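Local coordinates for protein Exo-poly-alpha-D-galacturonosidase (Thermotoga maritima, PDB 3JUR) that probably hydrolyses polygalacturonan, the backbone of pectin, as a tetrameric exo-acting glycosidase of family 28 with a right-handed parallel beta-helix fold, at residues E106-Y111 against S267-D272; S303-G308 against S332-Y337; V28-F33 against G60-P65; I80-K85 against V125-S130. All coordinates share one frame; numbering follows the deposited sequence.

Interaction 1 (E106-Y111 against S267-D272); sequences EGIELY and SGRDAD
Two excursions from the parallel beta-helix of this family 28 glycosidase meet here, the start of strand 108-112 and the turn that leads into helix 270-276. Arg269 does most of the gripping. Its CG lies anti to the backbone N (chi1 177°), so the chain first runs out straight, and it then bends at chi3 (-72°). The bend brings NE to the carbonyl of Glu106, with Arg269 NE 2.8 Å from Glu106 O and nearly along the C=O axis. The oxygen sits at the edge of the guanidinium, somewhat tilted from its plane. The backbone N of Arg269 holds the next carbonyl, 3.0 Å from Gly107 O, but comes from above the carbonyl plane. One residue thus ties down two successive peptide oxygens. Gly107 has positive phi, and its CA comes 4.0 Å from Gly268 CA. Ile108 crosses Arg269 obliquely and lays CD1 4.0 Å from Arg269 CD. The CG2 branch of Ile108 turns to the Asp272 carboxylate. The guanidinium NH1 of Arg269 pairs with Glu304, while Glu106 OE1 is near in charge only, since no N-H of Arg269 points at it. The two negative carboxylates of Glu109 and Asp272 lie near each other, their planes steeply inclined. Arg275 bridges to both, Arg180 also pairs with Asp272, and Tyr196 bonds to Glu109, which probably eases the repulsion. The second oxygen of Asp272 faces the strand: Glu109 N donates to Asp272 OD2 at 3.0 Å, almost straight at 173°, from above the carboxylate plane.

Interaction 2 (S303-G308 against S332-Y337); sequences SEMSGG and SRRGGY
A glycine CA sits squarely over the face of a tyrosine ring: Gly308 CA is 3.5 Å from the centroid of the Tyr337 ring and only 8° off its normal. This CH-pi contact depends on chi1 of Tyr337 (57°), which puts CG in the crowded position between the backbone N and the carbonyl carbon. The CB bond leaves the contact, yet the ring folds back over Gly308, which has no side chain. Gly308 CA also points a hydrogen at the tyrosine's own carbonyl, 3.3 Å from Tyr337 O. Met305 to Gly308 form a type I beta turn, closed by Gly308 N bonding to Met305 O. Both segments are loops between strands of successive coils of the beta-helix, so the contact staples one coil's turn onto the next. Met305 is bent at chi2 and chi3, which brings its methyl against the backbone of residues 335-337, CE 3.2 Å from Gly335 O. Its sulfur rests against the CB of Arg334. Arg334 bends at chi2 (-74°) and presents its guanidinium side-on to Ser303. Arg334 NE lies 2.7 Å from Ser303 O, above the carbonyl plane, and Arg334 NH2 lies 2.9 Å from Ser303 OG. Both oxygens are in the guanidinium plane, and the NH2 bond is the straighter; together the two bonds fix the rotation. NH1 makes a salt bridge to Asp270, whereas the guanidinium of Arg269 lies close by with like charge. Ser306 returns a bond to the same arginine's backbone: OG donates to Arg334 O at 2.7 Å, in the carbonyl plane and on a lone pair.

Interaction 3 (V28-F33 against G60-P65); sequences VNLLDF and GRLIVP
Leu30 and Leu62 form the apolar centre, crossing obliquely with Leu30 CD1 4.0 Å from Leu62 CD1. Both have CG anti to the backbone N, and both bend the same way at chi2, so a methyl of each meets between the two chains. The other branch of Leu30, CD2, approaches Val64 CG1 more loosely. Helix 44-57 lies between the two parallel strands in the chain, 27-29 and 60-64, and packs at the N-terminal end of the beta-helix. The helix covers the face that carries Val28 and Leu62: Leu54 touches Val28, Ala50 touches Leu62 and Phe47 touches Leu30. Phe69 of the following strand also packs on Leu30 and Val64. Further out, Leu31 crosses Pro65 obliquely, with Leu31 CD1 3.8 Å from Pro65 CG. Three backbone bonds hold the pairing. Val28 N lies 3.0 Å from Arg61 O, and Ile63 N lies 2.9 Å from Val28 O with an almost straight N-H (178°). Leu30 N closes the series, 3.0 Å from Ile63 O, just as its chain turns into a short 3-10 segment. Asn29 and Ile63 share the opposite face and cross at about a right angle, with Asn29 ND2 4.0 Å from Ile63 CG2. Arg61 carries its charge away from this contact to Glu27. The Asn29 amide oxygen comes tip to tip with the proline, OD1 3.7 Å from Pro65 CG. Asn29 OD1 also makes an Asx turn, accepting from Leu31 N at 3.1 Å, in the carbonyl plane and on a lone pair.

Interaction 4 (I80-K85 against V125-S130); sequences IELHVK and VAITGS
Thr128 OG1 is gripped by two bonds, one given and one received. Thr128 OG1 donates to Glu81 OE2 at 2.7 Å, from above the carboxylate plane, and accepts from His83 ND1 at 2.9 Å. The ND1 bond is straight (168°), and the oxygen lies in the imidazole plane at the ring edge. Chi1 of Thr128 (70°) sets OG1 between the backbone N and the carbonyl carbon. Glu81 and His83 both have CG anti to the backbone N and cross the threonine at about right angles. Glu81 runs out extended, its CG passing 3.9 Å from Ala126 CB. Beneath this face the strands pair in parallel as neighbouring coils of the beta-helix. Four backbone bonds join them, from Ala126 N to Ile80 O through to Val84 N, 2.9 Å from Thr128 O. Leu82 and Ile127 point to the other face, into the interior of the beta-helix, where Phe195 and Val193 touch Ile127. At the far end a water spans Lys85 O and Ser130 OG. The bond from ND1 means that this nitrogen carries a proton, and the nearby carboxylate would probably favour a charged imidazole.

Overall arrangement
Interactions 3 and 4 continue one another near the N-terminal end of the beta-helix, since strands 60-64 and 80-84 are neighbours: Leu62 N reaches Glu81 O and Val64 O meets Lys85 N. Both are partly buried and rest on backbone hydrogen bonds between parallel strands. Interaction 3 adds leucine packing under a helix, interaction 4 a polar trio on one face. Interactions 1 and 2 lie together, their centres about 11 Å apart, and are buried contacts of loops and turns. There, arginine side chains on backbone carbonyls take the place of strand pairing, with one carboxylate in interaction 1. Residues 267-272 touch 303-308 directly, as where Ser267 OG meets Gly308 O. Interactions 2 and 3 are farthest apart, about 43 Å between centres.

Interaction 1 (E106-Y111 against S267-D272)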
loop_
_atom_site.group_PDB
_atom_site.type_symbol
_atom_site.label_atom_id
_atom_site.label_comp_id
_atom_site.label_asym_id
_atom_site.label_seq_id
_atom_site.Cartn_x
_atom_site.Cartn_y
_atom_site.Cartn_z
ATOM N N GLU D 106 12.743 6.929 43.276
ATOM C CA GLU D 106 11.748 6.242 42.433
ATOM C C GLU D 106 10.306 6.458 42.907
ATOM O O GLU D 106 9.539 5.504 43.095
ATOM C CB GLU D 106 12.106 4.756 42.257
ATOM C CG GLU D 106 13.400 4.556 41.453
ATOM C CD GLU D 106 13.749 3.097 41.191
ATOM O OE1 GLU D 106 13.522 2.240 42.074
ATOM O OE2 GLU D 106 14.276 2.809 40.097
ATOM N N GLY D 107 9.962 7.732 43.104
ATOM C CA GLY D 107 8.595 8.146 43.409
ATOM C C GLY D 107 8.175 8.161 44.872
ATOM O O GLY D 107 7.021 8.470 45.176
ATOM N N ILE D 108 9.090 7.832 45.781
ATOM C CA ILE D 108 8.779 7.872 47.218
ATOM C C ILE D 108 9.722 8.830 47.960
ATOM O O ILE D 108 10.947 8.742 47.819
ATOM C CB ILE D 108 8.794 6.453 47.875
ATOM C CG1 ILE D 108 7.758 5.529 47.217
ATOM C CG2 ILE D 108 8.522 6.543 49.391
ATOM C CD1 ILE D 108 7.967 4.053 47.491
ATOM N N GLU D 109 9.134 9.743 48.736
ATOM C CA GLU D 109 9.892 10.722 49.513
ATOM C C GLU D 109 10.662 10.074 50.656
ATOM O O GLU D 109 10.189 9.122 51.279
ATOM C CB GLU D 109 8.962 11.796 50.081
ATOM C CG GLU D 109 8.352 12.711 49.032
ATOM C CD GLU D 109 7.683 13.930 49.639
ATOM O OE1 GLU D 109 7.676 14.997 48.984
ATOM O OE2 GLU D 109 7.167 13.819 50.770
ATOM N N LEU D 110 11.853 10.598 50.920
ATOM C CA LEU D 110 12.703 10.107 52.002
ATOM C C LEU D 110 13.783 11.132 52.350
ATOM O O LEU D 110 13.930 12.155 51.673
ATOM C CB LEU D 110 13.354 8.771 51.606
ATOM C CG LEU D 110 14.593 8.786 50.703
ATOM C CD1 LEU D 110 15.246 7.426 50.685
ATOM C CD2 LEU D 110 14.273 9.246 49.283
ATOM N N TYR D 111 14.525 10.854 53.418
ATOM C CA TYR D 111 15.761 11.572 53.700
ATOM C C TYR D 111 16.934 10.682 53.320
ATOM O O TYR D 111 17.044 9.542 53.777
ATOM C CB TYR D 111 15.817 12.032 55.160
ATOM C CG TYR D 111 15.008 13.283 55.389
ATOM C CD1 TYR D 111 15.626 14.529 55.478
ATOM C CD2 TYR D 111 13.618 13.227 55.482
ATOM C CE1 TYR D 111 14.876 15.690 55.676
ATOM C CE2 TYR D 111 12.861 14.375 55.672
ATOM C CZ TYR D 111 13.492 15.603 55.770
ATOM O OH TYR D 111 12.733 16.738 55.962
ATOM N N SER D 267 4.826 11.431 38.911
ATOM C CA SER D 267 4.067 12.122 39.968
ATOM C C SER D 267 3.899 11.280 41.241
ATOM O O SER D 267 2.855 11.330 41.910
ATOM C CB SER D 267 2.697 12.593 39.456
ATOM O OG SER D 267 1.912 11.505 39.008
ATOM N N GLY D 268 4.934 10.519 41.581
ATOM C CA GLY D 268 4.922 9.718 42.802
ATOM C C GLY D 268 4.422 8.299 42.596
ATOM O O GLY D 268 3.713 7.999 41.631
ATOM N N ARG D 269 4.787 7.433 43.531
ATOM C CA ARG D 269 4.516 6.010 43.432
ATOM C C ARG D 269 3.586 5.561 44.556
ATOM O O ARG D 269 3.795 5.899 45.722
ATOM C CB ARG D 269 5.841 5.246 43.498
ATOM C CG ARG D 269 5.730 3.727 43.483
ATOM C CD ARG D 269 7.087 3.086 43.752
ATOM N NE ARG D 269 7.999 3.240 42.617
ATOM C CZ ARG D 269 8.372 2.251 41.807
ATOM N NH1 ARG D 269 9.199 2.494 40.794
ATOM N NH2 ARG D 269 7.921 1.018 42.004
ATOM N N ASP D 270 2.556 4.802 44.186
ATOM C CA ASP D 270 1.671 4.123 45.139
ATOM C C ASP D 270 1.153 5.043 46.259
ATOM O O ASP D 270 0.835 6.207 45.997
ATOM C CB ASP D 270 2.345 2.847 45.679
ATOM C CG ASP D 270 2.779 1.887 44.563
ATOM O OD1 ASP D 270 2.305 2.017 43.413
ATOM O OD2 ASP D 270 3.603 0.989 44.833
ATOM N N ALA D 271 1.073 4.534 47.487
ATOM C CA ALA D 271 0.509 5.291 48.609
ATOM C C ALA D 271 1.081 6.708 48.765
ATOM O O ALA D 271 0.323 7.658 48.968
ATOM C CB ALA D 271 0.633 4.509 49.916
ATOM N N ASP D 272 2.402 6.843 48.649
ATOM C CA ASP D 272 3.075 8.143 48.794
ATOM C C ASP D 272 2.637 9.125 47.704
ATOM O O ASP D 272 2.421 10.309 47.975
ATOM C CB ASP D 272 4.595 7.973 48.763
ATOM C CG ASP D 272 5.313 8.956 49.662
ATOM O OD1 ASP D 272 5.075 8.927 50.884
ATOM O OD2 ASP D 272 6.130 9.749 49.154
#

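Interaction 2 (S303-G308 against S332-Y337)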
loop_
_atom_site.group_PDB
_atom_site.type_symbol
_atom_site.label_atom_id
_atom_site.label_comp_id
_atom_site.label_asym_id
_atom_site.label_seq_id
_atom_site.Cartn_x
_atom_site.Cartn_y
_atom_site.Cartn_z
ATOM N N SER D 303 6.647 4.918 35.466
ATOM C CA SER D 303 5.483 4.210 36.019
ATOM C C SER D 303 4.947 4.863 37.290
ATOM O O SER D 303 3.854 4.536 37.755
ATOM C CB SER D 303 5.854 2.767 36.334
ATOM O OG SER D 303 6.654 2.702 37.509
ATOM N N GLU D 304 5.734 5.769 37.861
ATOM C CA GLU D 304 5.324 6.470 39.064
ATOM C C GLU D 304 4.420 7.631 38.656
ATOM O O GLU D 304 4.862 8.766 38.557
ATOM C CB GLU D 304 6.540 6.958 39.853
ATOM C CG GLU D 304 7.540 5.850 40.221
ATOM C CD GLU D 304 8.709 5.733 39.246
ATOM O OE1 GLU D 304 8.541 6.015 38.039
ATOM O OE2 GLU D 304 9.810 5.359 39.693
ATOM N N MET D 305 3.148 7.325 38.417
ATOM C CA MET D 305 2.186 8.329 37.978
ATOM C C MET D 305 0.950 8.347 38.887
ATOM O O MET D 305 -0.136 8.763 38.469
ATOM C CB MET D 305 1.801 8.108 36.500
ATOM C CG MET D 305 1.586 6.642 36.091
ATOM S SD MET D 305 0.453 5.745 37.176
ATOM C CE MET D 305 -1.113 6.248 36.472
ATOM N N SER D 306 1.134 7.912 40.136
ATOM C CA SER D 306 0.029 7.768 41.094
ATOM C C SER D 306 -0.668 9.087 41.440
ATOM O O SER D 306 -1.804 9.087 41.907
ATOM C CB SER D 306 0.521 7.093 42.378
ATOM O OG SER D 306 1.001 5.787 42.106
ATOM N N GLY D 307 0.023 10.204 41.225
ATOM C CA GLY D 307 -0.559 11.526 41.434
ATOM C C GLY D 307 -1.322 12.021 40.218
ATOM O O GLY D 307 -2.031 13.027 40.292
ATOM N N GLY D 308 -1.185 11.306 39.103
ATOM C CA GLY D 308 -1.803 11.696 37.840
ATOM C C GLY D 308 -0.814 12.374 36.905
ATOM O O GLY D 308 0.135 13.028 37.351
ATOM N N SER D 332 -1.781 -1.903 38.536
ATOM C CA SER D 332 -2.884 -1.763 39.493
ATOM C C SER D 332 -2.465 -1.518 40.960
ATOM O O SER D 332 -3.321 -1.479 41.846
ATOM C CB SER D 332 -3.879 -2.930 39.372
ATOM O OG SER D 332 -3.245 -4.182 39.566
ATOM N N ARG D 333 -1.169 -1.348 41.218
ATOM C CA ARG D 333 -0.723 -0.826 42.519
ATOM C C ARG D 333 -0.713 0.706 42.505
ATOM O O ARG D 333 -0.695 1.323 43.567
ATOM C CB ARG D 333 0.686 -1.312 42.905
ATOM C CG ARG D 333 1.067 -2.699 42.434
ATOM C CD ARG D 333 1.149 -3.693 43.564
ATOM N NE ARG D 333 2.434 -3.644 44.252
ATOM C CZ ARG D 333 3.048 -4.702 44.779
ATOM N NH1 ARG D 333 2.516 -5.914 44.678
ATOM N NH2 ARG D 333 4.212 -4.548 45.399
ATOM N N ARG D 334 -0.722 1.307 41.308
ATOM C CA ARG D 334 -0.454 2.742 41.143
ATOM C C ARG D 334 -1.645 3.667 41.346
ATOM O O ARG D 334 -1.478 4.778 41.844
ATOM C CB ARG D 334 0.147 3.043 39.763
ATOM C CG ARG D 334 1.518 2.460 39.494
ATOM C CD ARG D 334 2.636 3.192 40.234
ATOM N NE ARG D 334 3.923 2.680 39.776
ATOM C CZ ARG D 334 4.489 1.556 40.215
ATOM N NH1 ARG D 334 3.908 0.824 41.163
ATOM N NH2 ARG D 334 5.649 1.167 39.705
ATOM N N GLY D 335 -2.830 3.240 40.924
ATOM C CA GLY D 335 -3.973 4.151 40.835
ATOM C C GLY D 335 -3.610 5.322 39.937
ATOM O O GLY D 335 -2.815 5.169 39.004
ATOM N N GLY D 336 -4.180 6.491 40.228
ATOM C CA GLY D 336 -3.925 7.700 39.452
ATOM C C GLY D 336 -4.431 7.607 38.027
ATOM O O GLY D 336 -5.322 6.800 37.720
ATOM N N TYR D 337 -3.861 8.437 37.155
ATOM C CA TYR D 337 -4.278 8.504 35.755
ATOM C C TYR D 337 -3.144 8.956 34.834
ATOM O O TYR D 337 -2.173 9.572 35.277
ATOM C CB TYR D 337 -5.500 9.429 35.588
ATOM C CG TYR D 337 -5.282 10.843 36.088
ATOM C CD1 TYR D 337 -4.689 11.809 35.266
ATOM C CD2 TYR D 337 -5.660 11.214 37.382
ATOM C CE1 TYR D 337 -4.479 13.108 35.718
ATOM C CE2 TYR D 337 -5.449 12.519 37.846
ATOM C CZ TYR D 337 -4.857 13.458 36.999
ATOM O OH TYR D 337 -4.639 14.745 37.432
#

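Interaction 3 (V28-F33 against G60-P65)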
loop_
_atom_site.group_PDB
_atom_site.type_symbol
_atom_site.label_atom_id
_atom_site.label_comp_id
_atom_site.label_asym_id
_atom_site.label_seq_id
_atom_site.Cartn_x
_atom_site.Cartn_y
_atom_site.Cartn_z
ATOM N N VAL D 28 29.768 37.231 40.970
ATOM C CA VAL D 28 31.063 36.961 41.590
ATOM C C VAL D 28 31.716 35.755 40.898
ATOM O O VAL D 28 31.025 34.907 40.326
ATOM C CB VAL D 28 30.959 36.747 43.124
ATOM C CG1 VAL D 28 32.260 37.150 43.792
ATOM C CG2 VAL D 28 29.834 37.577 43.724
ATOM N N ASN D 29 33.046 35.707 40.930
ATOM C CA ASN D 29 33.824 34.644 40.300
ATOM C C ASN D 29 34.321 33.638 41.340
ATOM O O ASN D 29 34.834 34.027 42.396
ATOM C CB ASN D 29 35.007 35.252 39.537
ATOM C CG ASN D 29 35.635 34.284 38.548
ATOM O OD1 ASN D 29 36.066 33.186 38.913
ATOM N ND2 ASN D 29 35.714 34.702 37.286
ATOM N N LEU D 30 34.182 32.351 41.023
ATOM C CA LEU D 30 34.553 31.264 41.936
ATOM C C LEU D 30 36.026 31.274 42.363
ATOM O O LEU D 30 36.355 30.828 43.464
ATOM C CB LEU D 30 34.191 29.899 41.334
ATOM C CG LEU D 30 34.289 28.706 42.288
ATOM C CD1 LEU D 30 33.185 28.748 43.341
ATOM C CD2 LEU D 30 34.268 27.385 41.541
ATOM N N LEU D 31 36.896 31.783 41.493
ATOM C CA LEU D 31 38.333 31.867 41.773
ATOM C C LEU D 31 38.680 32.899 42.843
ATOM O O LEU D 31 39.819 32.952 43.312
ATOM C CB LEU D 31 39.130 32.145 40.493
ATOM C CG LEU D 31 39.152 31.074 39.398
ATOM C CD1 LEU D 31 39.878 31.610 38.182
ATOM C CD2 LEU D 31 39.798 29.777 39.876
ATOM N N ASP D 32 37.698 33.709 43.232
ATOM C CA ASP D 32 37.882 34.682 44.306
ATOM C C ASP D 32 37.559 34.076 45.680
ATOM O O ASP D 32 37.542 34.782 46.694
ATOM C CB ASP D 32 37.039 35.940 44.051
ATOM C CG ASP D 32 37.419 36.653 42.757
ATOM O OD1 ASP D 32 38.623 36.897 42.528
ATOM O OD2 ASP D 32 36.507 36.977 41.971
ATOM N N PHE D 33 37.314 32.764 45.702
ATOM C CA PHE D 33 36.957 32.064 46.935
ATOM C C PHE D 33 37.803 30.812 47.192
ATOM O O PHE D 33 37.342 29.854 47.817
ATOM C CB PHE D 33 35.462 31.732 46.949
ATOM C CG PHE D 33 34.576 32.942 46.883
ATOM C CD1 PHE D 33 34.199 33.608 48.043
ATOM C CD2 PHE D 33 34.117 33.418 45.658
ATOM C CE1 PHE D 33 33.378 34.732 47.988
ATOM C CE2 PHE D 33 33.301 34.537 45.592
ATOM C CZ PHE D 33 32.928 35.196 46.758
ATOM N N GLY D 60 22.284 36.713 42.447
ATOM C CA GLY D 60 23.119 37.061 41.305
ATOM C C GLY D 60 23.718 35.844 40.636
ATOM O O GLY D 60 23.243 34.724 40.842
ATOM N N ARG D 61 24.768 36.074 39.845
ATOM C CA ARG D 61 25.422 35.035 39.049
ATOM C C ARG D 61 26.746 34.586 39.667
ATOM O O ARG D 61 27.578 35.413 40.049
ATOM C CB ARG D 61 25.654 35.511 37.600
ATOM C CG ARG D 61 24.398 36.064 36.883
ATOM C CD ARG D 61 24.651 36.472 35.415
ATOM N NE ARG D 61 25.634 37.555 35.280
ATOM C CZ ARG D 61 25.349 38.859 35.267
ATOM N NH1 ARG D 61 24.098 39.292 35.382
ATOM N NH2 ARG D 61 26.329 39.739 35.132
ATOM N N LEU D 62 26.927 33.270 39.770
ATOM C CA LEU D 62 28.200 32.681 40.181
ATOM C C LEU D 62 28.906 32.155 38.934
ATOM O O LEU D 62 28.430 31.220 38.289
ATOM C CB LEU D 62 27.985 31.561 41.218
ATOM C CG LEU D 62 29.140 30.619 41.614
ATOM C CD1 LEU D 62 30.413 31.371 41.996
ATOM C CD2 LEU D 62 28.733 29.676 42.735
ATOM N N ILE D 63 30.037 32.766 38.597
ATOM C CA ILE D 63 30.778 32.382 37.401
ATOM C C ILE D 63 31.812 31.300 37.716
ATOM O O ILE D 63 32.707 31.498 38.541
ATOM C CB ILE D 63 31.429 33.616 36.706
ATOM C CG1 ILE D 63 30.341 34.544 36.147
ATOM C CG2 ILE D 63 32.384 33.182 35.586
ATOM C CD1 ILE D 63 30.800 35.969 35.913
ATOM N N VAL D 64 31.650 30.152 37.065
ATOM C CA VAL D 64 32.618 29.063 37.111
ATOM C C VAL D 64 33.379 29.075 35.782
ATOM O O VAL D 64 32.845 28.636 34.760
ATOM C CB VAL D 64 31.927 27.679 37.303
ATOM C CG1 VAL D 64 32.961 26.569 37.426
ATOM C CG2 VAL D 64 31.000 27.689 38.513
ATOM N N PRO D 65 34.627 29.578 35.790
ATOM C CA PRO D 65 35.386 29.739 34.548
ATOM C C PRO D 65 36.000 28.429 34.035
ATOM O O PRO D 65 35.728 27.355 34.588
ATOM C CB PRO D 65 36.485 30.734 34.943
ATOM C CG PRO D 65 36.699 30.511 36.397
ATOM C CD PRO D 65 35.403 30.005 36.975
#

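Interaction 4 (I80-K85 against V125-S130)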
loop_
_atom_site.group_PDB
_atom_site.type_symbol
_atom_site.label_atom_id
_atom_site.label_comp_id
_atom_site.label_asym_id
_atom_site.label_seq_id
_atom_site.Cartn_x
_atom_site.Cartn_y
_atom_site.Cartn_z
ATOM N N ILE D 80 19.727 32.685 42.604
ATOM C CA ILE D 80 21.088 32.310 42.228
ATOM C C ILE D 80 21.140 31.666 40.842
ATOM O O ILE D 80 20.383 30.726 40.543
ATOM C CB ILE D 80 21.736 31.358 43.282
ATOM C CG1 ILE D 80 21.808 32.022 44.669
ATOM C CG2 ILE D 80 23.120 30.868 42.825
ATOM C CD1 ILE D 80 22.643 33.302 44.755
ATOM N N GLU D 81 22.032 32.189 40.003
ATOM C CA GLU D 81 22.359 31.571 38.723
ATOM C C GLU D 81 23.763 30.972 38.789
ATOM O O GLU D 81 24.740 31.683 39.039
ATOM C CB GLU D 81 22.268 32.592 37.586
ATOM C CG GLU D 81 22.595 32.039 36.190
ATOM C CD GLU D 81 22.672 33.130 35.129
ATOM O OE1 GLU D 81 21.807 34.033 35.137
ATOM O OE2 GLU D 81 23.591 33.089 34.284
ATOM N N LEU D 82 23.851 29.662 38.587
ATOM C CA LEU D 82 25.136 28.989 38.501
ATOM C C LEU D 82 25.586 28.957 37.034
ATOM O O LEU D 82 25.064 28.180 36.235
ATOM C CB LEU D 82 25.028 27.578 39.091
ATOM C CG LEU D 82 26.263 26.672 39.152
ATOM C CD1 LEU D 82 27.361 27.224 40.078
ATOM C CD2 LEU D 82 25.855 25.258 39.570
ATOM N N HIS D 83 26.544 29.818 36.693
ATOM C CA HIS D 83 27.004 29.972 35.311
ATOM C C HIS D 83 28.281 29.163 35.070
ATOM O O HIS D 83 29.363 29.522 35.544
ATOM C CB HIS D 83 27.188 31.455 34.970
ATOM C CG HIS D 83 27.544 31.716 33.538
ATOM N ND1 HIS D 83 26.665 31.491 32.496
ATOM C CD2 HIS D 83 28.676 32.199 32.975
ATOM C CE1 HIS D 83 27.248 31.812 31.354
ATOM N NE2 HIS D 83 28.469 32.244 31.616
ATOM N N VAL D 84 28.131 28.057 34.340
ATOM C CA VAL D 84 29.199 27.076 34.165
ATOM C C VAL D 84 29.870 27.184 32.793
ATOM O O VAL D 84 29.261 26.850 31.757
ATOM C CB VAL D 84 28.683 25.622 34.381
ATOM C CG1 VAL D 84 29.854 24.661 34.542
ATOM C CG2 VAL D 84 27.776 25.544 35.600
ATOM N N LYS D 85 31.120 27.651 32.795
ATOM C CA LYS D 85 31.940 27.715 31.580
ATOM C C LYS D 85 32.890 26.518 31.512
ATOM O O LYS D 85 33.054 25.914 30.454
ATOM C CB LYS D 85 32.750 29.014 31.527
ATOM C CG LYS D 85 31.944 30.272 31.261
ATOM C CD LYS D 85 32.876 31.486 31.275
ATOM C CE LYS D 85 32.181 32.755 30.803
ATOM N NZ LYS D 85 33.170 33.864 30.628
ATOM N N VAL D 125 15.873 30.289 40.302
ATOM C CA VAL D 125 17.151 29.596 40.331
ATOM C C VAL D 125 17.494 29.119 38.921
ATOM O O VAL D 125 16.633 28.593 38.217
ATOM C CB VAL D 125 17.133 28.425 41.351
ATOM C CG1 VAL D 125 18.432 27.634 41.297
ATOM C CG2 VAL D 125 16.922 28.953 42.771
ATOM N N ALA D 126 18.739 29.329 38.496
ATOM C CA ALA D 126 19.139 28.977 37.132
ATOM C C ALA D 126 20.498 28.296 37.061
ATOM O O ALA D 126 21.392 28.585 37.859
ATOM C CB ALA D 126 19.118 30.209 36.235
ATOM N N ILE D 127 20.633 27.372 36.110
ATOM C CA ILE D 127 21.930 26.808 35.749
ATOM C C ILE D 127 22.146 27.072 34.260
ATOM O O ILE D 127 21.391 26.581 33.423
ATOM C CB ILE D 127 22.011 25.302 36.065
ATOM C CG1 ILE D 127 21.846 25.061 37.575
ATOM C CG2 ILE D 127 23.323 24.709 35.546
ATOM C CD1 ILE D 127 21.483 23.619 37.941
ATOM N N THR D 128 23.165 27.866 33.940
ATOM C CA THR D 128 23.383 28.343 32.573
ATOM C C THR D 128 24.842 28.122 32.155
ATOM O O THR D 128 25.656 27.650 32.956
ATOM C CB THR D 128 23.014 29.853 32.419
ATOM O OG1 THR D 128 23.973 30.663 33.111
ATOM C CG2 THR D 128 21.625 30.150 32.977
ATOM N N GLY D 129 25.166 28.463 30.910
ATOM C CA GLY D 129 26.535 28.362 30.407
ATOM C C GLY D 129 26.727 27.156 29.515
ATOM O O GLY D 129 25.828 26.341 29.370
ATOM N N SER D 130 27.907 27.033 28.924
ATOM C CA SER D 130 28.169 25.955 27.979
ATOM C C SER D 130 29.170 24.929 28.520
ATOM O O SER D 130 29.775 24.180 27.749
ATOM C CB SER D 130 28.677 26.534 26.662
ATOM O OG SER D 130 29.919 27.183 26.883
HETATM O O HOH W 1 32.306 26.724 28.069
#